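Local coordinates for SnoN,SnoN (Streptomyces nogalater, PDB 5EQU), which is probably an iron- and 2-oxoglutarate-dependent epimerase of the PhyH family, here holding the anthracycline nogalamycin RO, at residues 72-77 with 86-91; 118-123 with 279-284; 155-160 with 216-221. All coordinates share one frame; numbering follows the deposited sequence.

Contact 1 of 3, residues 72-77 with 86-91. With 5R6 (Nogalamycin RO), chain G.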
# COMPACT_ATOMS: atom_id res chain seq x y z
N GLU A 72 18.70 -5.34 0.25
CA GLU A 72 18.08 -6.62 -0.02
C GLU A 72 16.61 -6.36 -0.34
O GLU A 72 15.95 -5.57 0.34
CB GLU A 72 18.22 -7.54 1.21
CG GLU A 72 18.32 -9.03 0.91
CD GLU A 72 19.76 -9.57 0.97
OE1 GLU A 72 20.38 -9.73 -0.11
OE2 GLU A 72 20.29 -9.84 2.09
N SER A 73 16.11 -7.01 -1.37
CA SER A 73 14.68 -6.97 -1.65
C SER A 73 14.07 -8.36 -1.61
O SER A 73 14.75 -9.36 -1.76
CB SER A 73 14.44 -6.34 -3.00
OG SER A 73 15.28 -6.93 -3.95
N VAL A 74 12.76 -8.38 -1.40
CA VAL A 74 11.96 -9.58 -1.39
C VAL A 74 11.30 -9.74 -2.78
O VAL A 74 10.80 -8.76 -3.34
CB VAL A 74 10.86 -9.43 -0.30
CG1 VAL A 74 9.93 -10.64 -0.23
CG2 VAL A 74 11.50 -9.17 1.07
N ARG A 75 11.31 -10.95 -3.31
CA ARG A 75 10.51 -11.28 -4.49
C ARG A 75 9.13 -11.80 -4.07
O ARG A 75 9.04 -12.76 -3.33
CB ARG A 75 11.19 -12.35 -5.33
CG ARG A 75 10.41 -12.71 -6.59
CD ARG A 75 11.22 -13.63 -7.48
NE ARG A 75 10.45 -14.21 -8.59
CZ ARG A 75 9.69 -15.31 -8.55
NH1 ARG A 75 9.49 -15.99 -7.41
NH2 ARG A 75 9.08 -15.73 -9.66
N TRP A 76 8.08 -11.14 -4.55
CA TRP A 76 6.74 -11.68 -4.50
C TRP A 76 6.50 -12.27 -5.88
O TRP A 76 6.49 -11.55 -6.88
CB TRP A 76 5.74 -10.56 -4.19
CG TRP A 76 4.19 -10.86 -4.30
CD1 TRP A 76 3.57 -12.07 -4.58
CD2 TRP A 76 3.12 -9.93 -4.11
NE1 TRP A 76 2.21 -11.93 -4.54
CE2 TRP A 76 1.91 -10.62 -4.29
CE3 TRP A 76 3.08 -8.55 -3.83
CZ2 TRP A 76 0.67 -10.00 -4.18
CZ3 TRP A 76 1.83 -7.93 -3.72
CH2 TRP A 76 0.65 -8.65 -3.91
N GLY A 77 6.30 -13.58 -5.95
CA GLY A 77 6.19 -14.23 -7.22
C GLY A 77 6.06 -15.72 -7.08
O GLY A 77 5.82 -16.23 -5.98
N TYR A 86 10.31 -5.94 -3.94
CA TYR A 86 10.11 -4.83 -3.01
C TYR A 86 11.08 -4.80 -1.88
O TYR A 86 11.57 -5.85 -1.46
CB TYR A 86 8.69 -4.79 -2.45
CG TYR A 86 8.26 -5.93 -1.55
CD1 TYR A 86 7.70 -7.09 -2.07
CD2 TYR A 86 8.38 -5.83 -0.16
CE1 TYR A 86 7.28 -8.12 -1.24
CE2 TYR A 86 7.96 -6.85 0.66
CZ TYR A 86 7.42 -7.99 0.11
OH TYR A 86 7.02 -9.01 0.94
N VAL A 87 11.33 -3.59 -1.38
CA VAL A 87 12.17 -3.36 -0.21
C VAL A 87 11.23 -3.30 0.98
O VAL A 87 10.41 -2.41 1.07
CB VAL A 87 12.98 -2.07 -0.33
CG1 VAL A 87 13.89 -1.89 0.88
CG2 VAL A 87 13.84 -2.13 -1.58
N ALA A 88 11.32 -4.29 1.85
CA ALA A 88 10.45 -4.35 3.03
C ALA A 88 10.88 -3.33 4.08
O ALA A 88 12.04 -3.07 4.23
CB ALA A 88 10.49 -5.74 3.63
N ASP A 89 9.90 -2.76 4.78
CA ASP A 89 10.14 -1.75 5.80
C ASP A 89 11.26 -0.80 5.44
O ASP A 89 12.17 -0.59 6.22
CB ASP A 89 10.38 -2.42 7.13
CG ASP A 89 9.16 -3.15 7.60
OD1 ASP A 89 8.18 -2.44 8.02
OD2 ASP A 89 9.17 -4.40 7.50
N ALA A 90 11.16 -0.23 4.24
CA ALA A 90 12.20 0.64 3.68
C ALA A 90 12.48 1.87 4.55
O ALA A 90 13.57 2.36 4.51
CB ALA A 90 11.84 1.07 2.25
N GLN A 91 11.49 2.33 5.31
CA GLN A 91 11.68 3.45 6.21
C GLN A 91 12.64 3.26 7.38
O GLN A 91 13.10 4.24 7.92
CB GLN A 91 10.34 3.98 6.74
CG GLN A 91 9.74 3.31 7.96
CD GLN A 91 9.22 1.90 7.70
OE1 GLN A 91 9.19 1.43 6.56
NE2 GLN A 91 8.81 1.22 8.77
CAR 5R6 G . -0.74 -15.92 -6.56
CBN 5R6 G . -1.11 -16.48 -7.87
OAL 5R6 G . -2.41 -15.92 -8.27
CBR 5R6 G . -0.96 -18.03 -7.89
OAM 5R6 G . 0.19 -18.25 -8.69
CBM 5R6 G . -0.62 -18.72 -6.51
CAB 5R6 G . -0.81 -20.23 -6.49
OAW 5R6 G . -1.36 -18.15 -5.41
CBP 5R6 G . -1.38 -16.67 -5.37
OAX 5R6 G . -0.74 -16.14 -4.19
CBQ 5R6 G . 0.53 -16.46 -3.54
CAT 5R6 G . 1.69 -17.12 -4.33
CBW 5R6 G . 2.78 -17.58 -3.33
CAE 5R6 G . 4.05 -18.08 -4.05
OAO 5R6 G . 2.26 -18.68 -2.63
CBF 5R6 G . 0.98 -15.33 -2.79
CBB 5R6 G . 0.16 -14.20 -2.57
OAK 5R6 G . -1.06 -14.18 -3.15
CBK 5R6 G . 0.51 -13.09 -1.80
CBH 5R6 G . -0.35 -12.01 -1.62
OAI 5R6 G . -1.46 -11.97 -2.19
CBJ 5R6 G . 0.07 -10.94 -0.79
CBA 5R6 G . -0.78 -9.86 -0.60
OAJ 5R6 G . -1.97 -9.88 -1.25
CAP 5R6 G . -0.42 -8.81 0.20
CBD 5R6 G . 0.82 -8.76 0.81
CBX 5R6 G . 1.21 -7.71 1.69
CAF 5R6 G . 0.06 -7.43 2.71
OAY 5R6 G . 2.26 -8.13 2.61
CBS 5R6 G . 1.63 -6.44 1.01
OAN 5R6 G . 1.96 -5.43 2.00
CBT 5R6 G . 2.83 -6.73 0.13
NBV 5R6 G . 3.35 -5.49 -0.43
CAD 5R6 G . 4.51 -5.75 -1.32
CAC 5R6 G . 2.34 -4.65 -1.16
CAS 5R6 G . 3.93 -7.54 0.90
CBO 5R6 G . 3.36 -8.61 1.91
OAV 5R6 G . 2.89 -9.78 1.24
CBE 5R6 G . 1.67 -9.82 0.61
CBL 5R6 G . 1.33 -10.93 -0.18
CBG 5R6 G . 2.18 -12.03 -0.38
OAH 5R6 G . 3.28 -12.05 0.14
CBI 5R6 G . 1.76 -13.10 -1.18
CAQ 5R6 G . 2.58 -14.23 -1.38
CBC 5R6 G . 2.23 -15.35 -2.17
CBU 5R6 G . 3.12 -16.47 -2.24
CAZ 5R6 G . 3.09 -17.18 -0.95
OAG 5R6 G . 4.07 -17.82 -0.54
OAU 5R6 G . 1.88 -17.23 -0.26
CAA 5R6 G . 1.68 -18.26 0.75
O HOH W 1 13.80 -5.84 1.81
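Val74 lays its branched side chain across one face of the Tyr86 ring, the two running alongside each other in the same direction, with CB of Val74 3.9 Å from the ring centroid in a CH-pi contact. With CG1 of Val74 anti to the backbone N (chi1 179°), that methyl reaches along the ring to its phenol end, where CG1 lies 3.5 Å from OH of Tyr86. The valine thus makes a bump under the ring, and the opposite face takes a bump from the ligand: the N-methyl carbon CAD of nogalamycin RO sits over the ring centre, 3.5 Å above the plane of Tyr86. Squeezed between these two groups, the ring also meets Trp76 at its edge, CB of Trp76 lying 4.1 Å from CE1 of Tyr86. From there the Trp76 indole leads away from Tyr86 and sets one face against the fused aromatic core of the ligand, its CZ2 3.4 Å from ligand CBH. Tyr86 and Trp76 thus both line the ligand, one receiving its N-methyl, the other its fused rings. Two backbone bonds hold the pair in register, Val74 N to Tyr86 O (2.8 Å) and Tyr86 N to Val74 O (2.9 Å). Where the strands part, a water bridges Glu72 O and Ala88 N. All of this lies in the first SnoN part of the fusion (14-202). Strands 74-78 and 81-87 form a beta hairpin at one margin of the large antiparallel sheet, with 74-78 outermost; Tyr86 touches Glu124 and Leu126 of strand 118-128, and the chain runs on into helix 90-93.

Contact 2 of 3, residues 118-123 with 279-284. With 5R6 (Nogalamycin RO), chain G.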
# COMPACT_ATOMS: atom_id res chain seq x y z
N LEU A 118 -3.40 8.68 13.15
CA LEU A 118 -2.79 7.49 12.58
C LEU A 118 -1.31 7.37 12.94
O LEU A 118 -0.66 8.33 13.36
CB LEU A 118 -2.91 7.50 11.06
CG LEU A 118 -4.29 7.60 10.41
CD1 LEU A 118 -4.19 7.96 8.92
CD2 LEU A 118 -5.05 6.28 10.55
N ARG A 119 -0.81 6.16 12.74
CA ARG A 119 0.58 5.83 12.83
C ARG A 119 0.97 5.15 11.55
O ARG A 119 0.14 4.48 10.92
CB ARG A 119 0.84 4.85 13.99
CG ARG A 119 0.80 5.51 15.35
CD ARG A 119 0.89 4.51 16.50
NE ARG A 119 0.80 5.24 17.75
CZ ARG A 119 1.82 5.84 18.36
NH1 ARG A 119 3.07 5.82 17.86
NH2 ARG A 119 1.59 6.50 19.48
N LEU A 120 2.24 5.27 11.21
CA LEU A 120 2.80 4.47 10.15
C LEU A 120 3.02 3.05 10.65
O LEU A 120 3.63 2.84 11.72
CB LEU A 120 4.14 5.04 9.73
CG LEU A 120 4.94 4.23 8.72
CD1 LEU A 120 4.24 4.25 7.39
CD2 LEU A 120 6.33 4.80 8.63
N PHE A 121 2.59 2.07 9.86
CA PHE A 121 2.95 0.68 10.11
C PHE A 121 4.15 0.25 9.30
O PHE A 121 5.11 -0.35 9.84
CB PHE A 121 1.75 -0.24 9.82
CG PHE A 121 2.08 -1.70 9.90
CD1 PHE A 121 2.47 -2.26 11.10
CD2 PHE A 121 1.97 -2.53 8.78
CE1 PHE A 121 2.76 -3.61 11.19
CE2 PHE A 121 2.27 -3.88 8.86
CZ PHE A 121 2.67 -4.42 10.08
N LYS A 122 4.09 0.53 7.99
CA LYS A 122 5.24 0.20 7.11
C LYS A 122 5.21 1.00 5.83
O LYS A 122 4.15 1.48 5.44
CB LYS A 122 5.28 -1.29 6.76
CG LYS A 122 4.14 -1.77 5.87
CD LYS A 122 4.24 -3.27 5.60
CE LYS A 122 3.01 -3.78 4.88
NZ LYS A 122 3.29 -5.12 4.31
N LEU A 123 6.38 1.13 5.19
CA LEU A 123 6.45 1.54 3.80
C LEU A 123 7.34 0.60 3.02
O LEU A 123 8.44 0.23 3.46
CB LEU A 123 6.97 3.00 3.66
CG LEU A 123 7.19 3.55 2.24
CD1 LEU A 123 7.11 5.06 2.21
CD2 LEU A 123 8.52 3.13 1.68
N ARG A 279 9.26 3.46 16.08
CA ARG A 279 9.07 2.35 15.16
C ARG A 279 7.74 2.46 14.44
O ARG A 279 7.65 2.06 13.30
CB ARG A 279 9.15 1.00 15.92
CG ARG A 279 8.94 -0.24 15.06
CD ARG A 279 9.97 -0.33 13.94
NE ARG A 279 9.77 -1.52 13.10
CZ ARG A 279 8.83 -1.66 12.17
NH1 ARG A 279 7.92 -0.72 11.92
NH2 ARG A 279 8.80 -2.78 11.49
N PHE A 280 6.73 3.00 15.10
CA PHE A 280 5.38 3.09 14.56
C PHE A 280 4.89 4.54 14.76
O PHE A 280 3.98 4.82 15.56
CB PHE A 280 4.46 2.07 15.25
CG PHE A 280 4.88 0.63 15.07
CD1 PHE A 280 4.64 -0.03 13.88
CD2 PHE A 280 5.52 -0.07 16.09
CE1 PHE A 280 5.03 -1.34 13.69
CE2 PHE A 280 5.91 -1.38 15.92
CZ PHE A 280 5.67 -2.02 14.72
N PRO A 281 5.50 5.49 14.02
CA PRO A 281 5.39 6.87 14.47
C PRO A 281 4.05 7.49 14.20
O PRO A 281 3.45 7.20 13.20
CB PRO A 281 6.51 7.57 13.69
CG PRO A 281 6.67 6.75 12.44
CD PRO A 281 6.48 5.34 12.92
N LEU A 282 3.60 8.33 15.12
CA LEU A 282 2.43 9.18 14.90
C LEU A 282 2.64 10.02 13.64
O LEU A 282 3.75 10.47 13.39
CB LEU A 282 2.21 10.12 16.09
CG LEU A 282 1.63 9.47 17.36
CD1 LEU A 282 1.89 10.35 18.57
CD2 LEU A 282 0.13 9.18 17.23
N LEU A 283 1.60 10.17 12.83
CA LEU A 283 1.71 10.97 11.60
C LEU A 283 1.74 12.45 11.97
O LEU A 283 2.63 13.18 11.56
CB LEU A 283 0.58 10.66 10.63
CG LEU A 283 0.58 9.26 10.03
CD1 LEU A 283 -0.38 9.23 8.85
CD2 LEU A 283 1.95 8.79 9.58
N ARG A 284 0.78 12.81 12.81
CA ARG A 284 0.63 14.15 13.35
C ARG A 284 1.90 14.61 14.11
O ARG A 284 1.97 14.57 15.34
CB ARG A 284 -0.62 14.16 14.25
CG ARG A 284 -1.37 15.47 14.27
CD ARG A 284 -2.71 15.27 14.97
NE ARG A 284 -3.64 14.45 14.16
CZ ARG A 284 -4.93 14.24 14.43
NH1 ARG A 284 -5.68 13.48 13.60
NH2 ARG A 284 -5.51 14.77 15.51
CAR 5R6 G . -0.74 -15.92 -6.56
CBN 5R6 G . -1.11 -16.48 -7.87
OAL 5R6 G . -2.41 -15.92 -8.27
CBR 5R6 G . -0.96 -18.03 -7.89
OAM 5R6 G . 0.19 -18.25 -8.69
CBM 5R6 G . -0.62 -18.72 -6.51
CAB 5R6 G . -0.81 -20.23 -6.49
OAW 5R6 G . -1.36 -18.15 -5.41
CBP 5R6 G . -1.38 -16.67 -5.37
OAX 5R6 G . -0.74 -16.14 -4.19
CBQ 5R6 G . 0.53 -16.46 -3.54
CAT 5R6 G . 1.69 -17.12 -4.33
CBW 5R6 G . 2.78 -17.58 -3.33
CAE 5R6 G . 4.05 -18.08 -4.05
OAO 5R6 G . 2.26 -18.68 -2.63
CBF 5R6 G . 0.98 -15.33 -2.79
CBB 5R6 G . 0.16 -14.20 -2.57
OAK 5R6 G . -1.06 -14.18 -3.15
CBK 5R6 G . 0.51 -13.09 -1.80
CBH 5R6 G . -0.35 -12.01 -1.62
OAI 5R6 G . -1.46 -11.97 -2.19
CBJ 5R6 G . 0.07 -10.94 -0.79
CBA 5R6 G . -0.78 -9.86 -0.60
OAJ 5R6 G . -1.97 -9.88 -1.25
CAP 5R6 G . -0.42 -8.81 0.20
CBD 5R6 G . 0.82 -8.76 0.81
CBX 5R6 G . 1.21 -7.71 1.69
CAF 5R6 G . 0.06 -7.43 2.71
OAY 5R6 G . 2.26 -8.13 2.61
CBS 5R6 G . 1.63 -6.44 1.01
OAN 5R6 G . 1.96 -5.43 2.00
CBT 5R6 G . 2.83 -6.73 0.13
NBV 5R6 G . 3.35 -5.49 -0.43
CAD 5R6 G . 4.51 -5.75 -1.32
CAC 5R6 G . 2.34 -4.65 -1.16
CAS 5R6 G . 3.93 -7.54 0.90
CBO 5R6 G . 3.36 -8.61 1.91
OAV 5R6 G . 2.89 -9.78 1.24
CBE 5R6 G . 1.67 -9.82 0.61
CBL 5R6 G . 1.33 -10.93 -0.18
CBG 5R6 G . 2.18 -12.03 -0.38
OAH 5R6 G . 3.28 -12.05 0.14
CBI 5R6 G . 1.76 -13.10 -1.18
CAQ 5R6 G . 2.58 -14.23 -1.38
CBC 5R6 G . 2.23 -15.35 -2.17
CBU 5R6 G . 3.12 -16.47 -2.24
CAZ 5R6 G . 3.09 -17.18 -0.95
OAG 5R6 G . 4.07 -17.82 -0.54
OAU 5R6 G . 1.88 -17.23 -0.26
CAA 5R6 G . 1.68 -18.26 0.75
O HOH W 2 -0.70 11.00 14.35
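The carbonyl oxygen of Leu118 is gripped twice: Leu283 N donates to Leu118 O over 3.0 Å, and a water donates to the same Leu118 O at 2.8 Å while accepting from Arg284 N. The next exchange is Leu120 N to Pro281 O (3.0 Å), an oxygen that also lies close to CA of Arg119. The guanidinium of Arg119 adds a third bond between the segments, its NH1 donating to Phe280 O over 2.7 Å (163° at the hydrogen). Phe280 O lies only 4° out of the guanidinium plane, so the group meets it edge-on, while CG of Leu282 lies over one face, toward the rim, 3.6 Å from Arg119 NH2. The extended Arg119 chain, with CG anti to the carbonyl carbon (chi1 -76°), runs along Phe280 O before its end turns to bond it, and NE is satisfied by Ala246 O; rotation of the group is thereby fixed. The arrangement is a single backbone bridge between strand 118-128, a member of the large antiparallel sheet, and an irregular chain end. It joins the two SnoN parts of the engineered fusion, 14-202 and 203-305. Farther along, the strand carries a classic beta bulge, Phe121 and Lys122 both facing Val242. Apolar groups line the rest: Leu283 crosses Leu118, CD1 of Leu283 lying 3.8 Å from CB of Leu118, and the Pro281 ring sits against CB of Leu120. The Phe121 and Phe280 side chains run side by side in the same direction, CD1 of Phe121 3.8 Å from CE1 of Phe280. At the bulge, the extended Lys122 side chain leads away from 279-284; its NZ donates a 2.7 Å hydrogen bond to OAN of nogalamycin RO and salt-bridges Glu124.

Contact 3 of 3, residues 155-160 with 216-221. With AKG (2-oxoglutaric acid), chain F.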
# COMPACT_ATOMS: atom_id res chain seq x y z
N THR A 155 -9.68 -1.25 9.12
CA THR A 155 -9.85 0.15 8.80
C THR A 155 -8.55 0.85 8.40
O THR A 155 -8.51 2.06 8.28
CB THR A 155 -10.61 0.91 9.90
OG1 THR A 155 -9.84 0.97 11.08
CG2 THR A 155 -11.97 0.29 10.18
N ALA A 156 -7.51 0.06 8.12
CA ALA A 156 -6.24 0.57 7.70
C ALA A 156 -6.40 1.30 6.34
O ALA A 156 -7.42 1.16 5.66
CB ALA A 156 -5.24 -0.58 7.61
N LEU A 157 -5.38 2.03 5.93
CA LEU A 157 -5.45 2.85 4.72
C LEU A 157 -4.08 2.84 4.13
O LEU A 157 -3.08 2.97 4.89
CB LEU A 157 -5.91 4.25 5.14
CG LEU A 157 -5.85 5.50 4.31
CD1 LEU A 157 -6.73 6.57 4.94
CD2 LEU A 157 -4.44 6.04 4.25
N THR A 158 -4.01 2.68 2.81
CA THR A 158 -2.74 2.53 2.07
C THR A 158 -2.53 3.72 1.08
O THR A 158 -3.44 4.06 0.33
CB THR A 158 -2.66 1.20 1.34
OG1 THR A 158 -2.63 0.13 2.31
CG2 THR A 158 -1.39 1.07 0.54
N ALA A 159 -1.35 4.36 1.12
CA ALA A 159 -1.04 5.44 0.19
C ALA A 159 -0.07 4.86 -0.79
O ALA A 159 0.99 4.42 -0.39
CB ALA A 159 -0.43 6.63 0.89
N TRP A 160 -0.43 4.84 -2.08
CA TRP A 160 0.45 4.29 -3.13
C TRP A 160 0.93 5.49 -3.94
O TRP A 160 0.12 6.10 -4.60
CB TRP A 160 -0.37 3.35 -4.00
CG TRP A 160 0.34 2.39 -4.86
CD1 TRP A 160 0.49 1.04 -4.64
CD2 TRP A 160 0.84 2.63 -6.17
NE1 TRP A 160 1.14 0.46 -5.71
CE2 TRP A 160 1.36 1.41 -6.65
CE3 TRP A 160 0.98 3.78 -6.96
CZ2 TRP A 160 1.94 1.30 -7.91
CZ3 TRP A 160 1.59 3.66 -8.21
CH2 TRP A 160 2.05 2.45 -8.68
N CYS A 216 -0.69 10.14 -6.00
CA CYS A 216 -0.94 8.95 -5.20
C CYS A 216 -2.42 8.51 -5.26
O CYS A 216 -3.30 9.28 -5.67
CB CYS A 216 -0.52 9.20 -3.77
SG CYS A 216 -1.72 10.11 -2.80
N THR A 217 -2.67 7.25 -4.91
CA THR A 217 -4.01 6.81 -4.49
C THR A 217 -3.96 6.51 -2.98
O THR A 217 -2.90 6.16 -2.46
CB THR A 217 -4.51 5.58 -5.27
OG1 THR A 217 -3.52 4.55 -5.34
CG2 THR A 217 -4.88 5.96 -6.72
N PHE A 218 -5.07 6.74 -2.29
CA PHE A 218 -5.35 6.16 -1.00
C PHE A 218 -6.44 5.10 -1.17
O PHE A 218 -7.47 5.39 -1.79
CB PHE A 218 -5.86 7.22 -0.03
CG PHE A 218 -4.84 8.27 0.28
CD1 PHE A 218 -4.73 9.41 -0.51
CD2 PHE A 218 -3.96 8.12 1.35
CE1 PHE A 218 -3.79 10.38 -0.21
CE2 PHE A 218 -3.01 9.09 1.64
CZ PHE A 218 -2.92 10.21 0.87
N HIS A 219 -6.24 3.89 -0.61
CA HIS A 219 -7.31 2.90 -0.54
C HIS A 219 -7.49 2.22 0.82
O HIS A 219 -6.53 1.91 1.51
CB HIS A 219 -7.20 1.85 -1.65
CG HIS A 219 -6.04 0.93 -1.54
ND1 HIS A 219 -4.85 1.17 -2.19
CD2 HIS A 219 -5.90 -0.27 -0.91
CE1 HIS A 219 -4.01 0.16 -1.95
NE2 HIS A 219 -4.63 -0.73 -1.20
N HIS A 220 -8.75 2.00 1.15
CA HIS A 220 -9.22 1.30 2.34
C HIS A 220 -8.75 -0.17 2.33
O HIS A 220 -8.58 -0.79 1.28
CB HIS A 220 -10.74 1.40 2.37
CG HIS A 220 -11.39 1.10 3.69
ND1 HIS A 220 -11.54 -0.18 4.16
CD2 HIS A 220 -12.02 1.90 4.58
CE1 HIS A 220 -12.18 -0.16 5.31
NE2 HIS A 220 -12.49 1.09 5.59
N ALA A 221 -8.48 -0.68 3.51
CA ALA A 221 -7.96 -2.06 3.68
C ALA A 221 -8.89 -3.17 3.11
O ALA A 221 -8.43 -4.21 2.62
CB ALA A 221 -7.69 -2.30 5.15
C1 AKG F . -1.18 -2.43 -2.26
O1 AKG F . -0.38 -1.48 -2.11
O2 AKG F . -2.10 -2.64 -1.43
C2 AKG F . -1.06 -3.30 -3.45
O5 AKG F . -1.67 -4.38 -3.54
C3 AKG F . -0.12 -2.78 -4.53
C4 AKG F . -0.10 -3.67 -5.77
C5 AKG F . 0.88 -3.22 -6.85
O3 AKG F . 0.98 -3.94 -7.87
O4 AKG F . 1.58 -2.19 -6.66
O HOH W 3 -3.67 3.35 -2.82
O HOH W 4 -5.31 -0.29 2.70
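Strands 157-160 and 216-220 run antiparallel at 165°, their axes 4.6 Å apart, with Thr158-His219 and Trp160-Thr217 as hydrogen-bonded pairs joining the two SnoN parts of the fusion. On the face carrying these residues, CB of Thr158 lies over the His219 ring, 3.9 Å from its centroid, in a CH-pi contact. The imidazole edge turns to 2-oxoglutarate, NE2 of His219 making a weak bond of 3.2 Å to O2, while ND1 shares a water with Thr217 OG1 and Thr158 O. CB of Trp160 lies beside Thr217 OG1, but a chi1 of -163° leads the indole away, and NE1 of Trp160 donates a 2.8 Å hydrogen bond to O4 of 2-oxoglutarate. A phenylalanine in place of Trp160 would probably leave O4 without this N-H donor and that carboxylate less firmly held. On the other face, CD2 of Leu157 lies 3.6 Å from CD2 of Phe218, at the ring edge, and CB of Ala159 packs on CE2 of Phe218; Leu157 and Phe218 also touch helix 104-114. Arg236, Thr139 and Ser240 complete the 2-oxoglutarate site, and His142, Asp144 and His225 bind the iron, the facial triad typical of iron/2-oxoglutarate oxygenases with the double-stranded beta-helix fold.

How the contacts relate
All three contacts reach the large antiparallel sheet. Contact 1 lies at its margin, in hairpin 74-78/81-87; contact 2 uses strand 118-128, the next neighbour of 81-87; contact 3 lies two strands farther on, strand 236-245 intervening. Their centres are about 18 Å (1 and 2), 14 Å (2 and 3) and 19 Å (1 and 3) apart. Contacts 1 and 2 touch directly, Ala90 N and Gln91 OE1 meeting the backbone of Leu123 in probable hydrogen bonds. Along the chain contact 1 closes first, and contact 3 is nested inside the loop that contact 2 closes. Contacts 1 and 2 both reach nogalamycin RO, whereas contact 3 holds 2-oxoglutarate, the probable cosubstrate.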